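Local structure of CRISPR-associated protein, Cse2 family (Meiothermus ruber, 3WA8) at residues L44-L49 and C64-A69. The protein probably binds the crRNA and helps to stabilise the R-loop as CasB (Cse2), the small subunit of the type I-E CRISPR surveillance complex. Sequence-based numbering, arbitrary orientation.
Sequences LVEGFL and CYYLVA. With HG (mercury (II) ion), chain C.
Val-45 lays its CG1 methyl over one face of the Tyr-66 ring, a CH-pi contact with the methyl 3.6 Å from the ring centroid and 18° off the ring normal. With CG1 anti to the backbone N, this methyl reaches the ring and CG2 is left facing Ala-69 CB, a looser contact. The phenol extends past Val-45, and Tyr-66 OH donates a hydrogen bond of 2.6 Å to Glu-46 OE2. That oxygen sits at the ring edge near the ring plane and is met on its anti side, with the carboxylate turned 33° from the ring. Arg-62 forms a salt bridge to the same OE2, and the Tyr-66 hydroxyl also bonds to the backbone N of Val-42, so both polar ends have second partners. An alanine in place of Tyr-66 would probably leave Val-45 CG1 without its aromatic face and Glu-46 with one fewer donor, opening a gap between the helices.

One turn along, Leu-49 makes a second CH-pi contact. Leu-49 CD2 rests over one face of the Tyr-65 ring, 3.7 Å from its centroid, the two side chains lying antiparallel alongside one another; Leu-49 CD1 makes a looser contact with CE1 of Tyr-66. Phe-48 comes at Tyr-65 roughly perpendicular to its side chain, Phe-48 CE2 lying 3.8 Å from Tyr-65 CE2.

These side chains fill the interface between two roughly antiparallel helix segments (143° between their N-to-C directions), their axes 10.8 Å apart at closest approach, in the all-helical Cse2 fold. Cys-64 SG binds the mercury ion away from this interface. Phe-14 of helix 10-21 packs edge-to-face with both Phe-48 and Tyr-65, joining a third helix to the pair. Helix 59-72 in turn meets Met-30 of helix 24-32 through Ala-69, and Leu-166 of helix 162-170 through Tyr-65 and Val-68.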
ATOM      1  N   LEU A  44       5.257 -19.194   3.080  1.00 51.48           N
ATOM      2  CA  LEU A  44       3.993 -18.699   2.549  1.00 52.17           C
ATOM      3  C   LEU A  44       4.125 -17.780   1.314  1.00 51.99           C
ATOM      4  O   LEU A  44       3.538 -18.040   0.244  1.00 54.54           O
ATOM      5  CB  LEU A  44       3.242 -17.949   3.649  1.00 50.45           C
ATOM      6  CG  LEU A  44       1.734 -17.868   3.412  1.00 52.92           C
ATOM      7  CD1 LEU A  44       1.131 -19.286   3.215  1.00 56.71           C
ATOM      8  CD2 LEU A  44       1.050 -17.133   4.549  1.00 53.13           C
ATOM      9  N   VAL A  45       4.900 -16.712   1.474  1.00 49.82           N
ATOM     10  CA  VAL A  45       5.098 -15.725   0.416  1.00 48.84           C
ATOM     11  C   VAL A  45       5.900 -16.315  -0.716  1.00 51.83           C
ATOM     12  O   VAL A  45       5.488 -16.218  -1.875  1.00 53.79           O
ATOM     13  CB  VAL A  45       5.818 -14.510   0.965  1.00 46.55           C
ATOM     14  CG1 VAL A  45       6.269 -13.605  -0.157  1.00 45.54           C
ATOM     15  CG2 VAL A  45       4.906 -13.791   1.979  1.00 42.83           C
ATOM     16  N   GLU A  46       7.021 -16.954  -0.367  1.00 52.63           N
ATOM     17  CA  GLU A  46       7.879 -17.644  -1.329  1.00 56.18           C
ATOM     18  C   GLU A  46       7.090 -18.614  -2.206  1.00 60.23           C
ATOM     19  O   GLU A  46       7.301 -18.692  -3.426  1.00 63.43           O
ATOM     20  CB  GLU A  46       8.970 -18.410  -0.597  1.00 56.81           C
ATOM     21  CG  GLU A  46       9.988 -17.534   0.077  1.00 53.76           C
ATOM     22  CD  GLU A  46      10.761 -16.685  -0.892  1.00 52.76           C
ATOM     23  OE1 GLU A  46      10.992 -17.153  -2.022  1.00 57.77           O
ATOM     24  OE2 GLU A  46      11.142 -15.553  -0.530  1.00 47.84           O
ATOM     25  N   GLY A  47       6.197 -19.358  -1.561  1.00 60.32           N
ATOM     26  CA  GLY A  47       5.295 -20.244  -2.240  1.00 64.58           C
ATOM     27  C   GLY A  47       4.523 -19.506  -3.305  1.00 66.41           C
ATOM     28  O   GLY A  47       4.420 -19.972  -4.451  1.00 70.52           O
ATOM     29  N   PHE A  48       3.984 -18.345  -2.939  1.00 63.89           N
ATOM     30  CA  PHE A  48       3.112 -17.628  -3.856  1.00 65.31           C
ATOM     31  C   PHE A  48       3.936 -17.085  -5.005  1.00 68.02           C
ATOM     32  O   PHE A  48       3.557 -17.248  -6.169  1.00 71.68           O
ATOM     33  CB  PHE A  48       2.350 -16.533  -3.129  1.00 61.26           C
ATOM     34  CG  PHE A  48       1.276 -15.903  -3.943  1.00 62.05           C
ATOM     35  CD1 PHE A  48      -0.035 -16.355  -3.855  1.00 62.93           C
ATOM     36  CD2 PHE A  48       1.560 -14.841  -4.793  1.00 63.19           C
ATOM     37  CE1 PHE A  48      -1.050 -15.774  -4.608  1.00 62.82           C
ATOM     38  CE2 PHE A  48       0.545 -14.250  -5.565  1.00 64.21           C
ATOM     39  CZ  PHE A  48      -0.762 -14.721  -5.466  1.00 64.03           C
ATOM     40  N   LEU A  49       5.086 -16.490  -4.687  1.00 67.45           N
ATOM     41  CA  LEU A  49       5.979 -15.961  -5.727  1.00 71.20           C
ATOM     42  C   LEU A  49       6.527 -17.066  -6.614  1.00 78.25           C
ATOM     43  O   LEU A  49       6.732 -16.863  -7.800  1.00 82.04           O
ATOM     44  CB  LEU A  49       7.146 -15.184  -5.129  1.00 68.18           C
ATOM     45  CG  LEU A  49       6.876 -13.983  -4.227  1.00 62.60           C
ATOM     46  CD1 LEU A  49       8.105 -13.620  -3.451  1.00 57.06           C
ATOM     47  CD2 LEU A  49       6.423 -12.818  -5.065  1.00 63.52           C
ATOM     48  N   CYS A  64       8.316  -5.673  -3.422  1.00 46.17           N
ATOM     49  CA  CYS A  64       6.988  -5.129  -3.282  1.00 44.28           C
ATOM     50  C   CYS A  64       6.082  -6.092  -2.512  1.00 43.61           C
ATOM     51  O   CYS A  64       5.534  -5.709  -1.459  1.00 41.80           O
ATOM     52  CB  CYS A  64       6.444  -4.683  -4.640  1.00 46.34           C
ATOM     53  SG  CYS A  64       7.486  -3.338  -5.420  1.00 48.60           S
ATOM     54  N   TYR A  65       5.982  -7.348  -2.975  1.00 45.07           N
ATOM     55  CA  TYR A  65       5.230  -8.386  -2.247  1.00 44.06           C
ATOM     56  C   TYR A  65       5.536  -8.444  -0.766  1.00 42.45           C
ATOM     57  O   TYR A  65       4.630  -8.411   0.075  1.00 41.80           O
ATOM     58  CB  TYR A  65       5.464  -9.762  -2.844  1.00 46.51           C
ATOM     59  CG  TYR A  65       4.539 -10.047  -3.994  1.00 48.74           C
ATOM     60  CD1 TYR A  65       4.787  -9.505  -5.239  1.00 49.32           C
ATOM     61  CD2 TYR A  65       3.399 -10.831  -3.833  1.00 49.89           C
ATOM     62  CE1 TYR A  65       3.955  -9.718  -6.279  1.00 52.43           C
ATOM     63  CE2 TYR A  65       2.525 -11.071  -4.910  1.00 51.66           C
ATOM     64  CZ  TYR A  65       2.822 -10.499  -6.131  1.00 54.24           C
ATOM     65  OH  TYR A  65       2.032 -10.690  -7.256  1.00 58.78           O
ATOM     66  N   TYR A  66       6.811  -8.544  -0.440  1.00 42.83           N
ATOM     67  CA  TYR A  66       7.195  -8.713   0.947  1.00 42.43           C
ATOM     68  C   TYR A  66       6.867  -7.487   1.754  1.00 41.75           C
ATOM     69  O   TYR A  66       6.367  -7.594   2.869  1.00 41.74           O
ATOM     70  CB  TYR A  66       8.675  -9.071   1.074  1.00 43.81           C
ATOM     71  CG  TYR A  66       8.917 -10.550   1.131  1.00 45.91           C
ATOM     72  CD1 TYR A  66       9.514 -11.228   0.061  1.00 48.65           C
ATOM     73  CD2 TYR A  66       8.518 -11.293   2.239  1.00 45.71           C
ATOM     74  CE1 TYR A  66       9.751 -12.589   0.118  1.00 47.83           C
ATOM     75  CE2 TYR A  66       8.744 -12.654   2.305  1.00 46.57           C
ATOM     76  CZ  TYR A  66       9.359 -13.289   1.235  1.00 48.19           C
ATOM     77  OH  TYR A  66       9.566 -14.639   1.308  1.00 51.02           O
ATOM     78  N   LEU A  67       7.144  -6.315   1.195  1.00 42.84           N
ATOM     79  CA  LEU A  67       6.789  -5.065   1.843  1.00 42.94           C
ATOM     80  C   LEU A  67       5.278  -5.034   2.090  1.00 42.62           C
ATOM     81  O   LEU A  67       4.842  -4.671   3.172  1.00 43.89           O
ATOM     82  CB  LEU A  67       7.190  -3.883   0.974  1.00 43.33           C
ATOM     83  CG  LEU A  67       6.986  -2.478   1.525  1.00 43.37           C
ATOM     84  CD1 LEU A  67       7.857  -2.259   2.716  1.00 44.63           C
ATOM     85  CD2 LEU A  67       7.346  -1.468   0.465  1.00 44.46           C
ATOM     86  N   VAL A  68       4.464  -5.417   1.119  1.00 42.43           N
ATOM     87  CA  VAL A  68       3.038  -5.288   1.371  1.00 42.85           C
ATOM     88  C   VAL A  68       2.644  -6.286   2.450  1.00 43.67           C
ATOM     89  O   VAL A  68       1.813  -5.982   3.334  1.00 44.24           O
ATOM     90  CB  VAL A  68       2.142  -5.406   0.100  1.00 43.56           C
ATOM     91  CG1 VAL A  68       0.708  -5.577   0.485  1.00 43.06           C
ATOM     92  CG2 VAL A  68       2.257  -4.164  -0.739  1.00 43.27           C
ATOM     93  N   ALA A  69       3.265  -7.461   2.404  1.00 43.64           N
ATOM     94  CA  ALA A  69       3.002  -8.445   3.422  1.00 43.53           C
ATOM     95  C   ALA A  69       3.292  -7.840   4.805  1.00 43.30           C
ATOM     96  O   ALA A  69       2.431  -7.859   5.712  1.00 44.26           O
ATOM     97  CB  ALA A  69       3.832  -9.647   3.176  1.00 44.66           C
TER
HETATM   98 HG    HG C 301       8.076  -1.641  -3.313  1.00 93.79          HG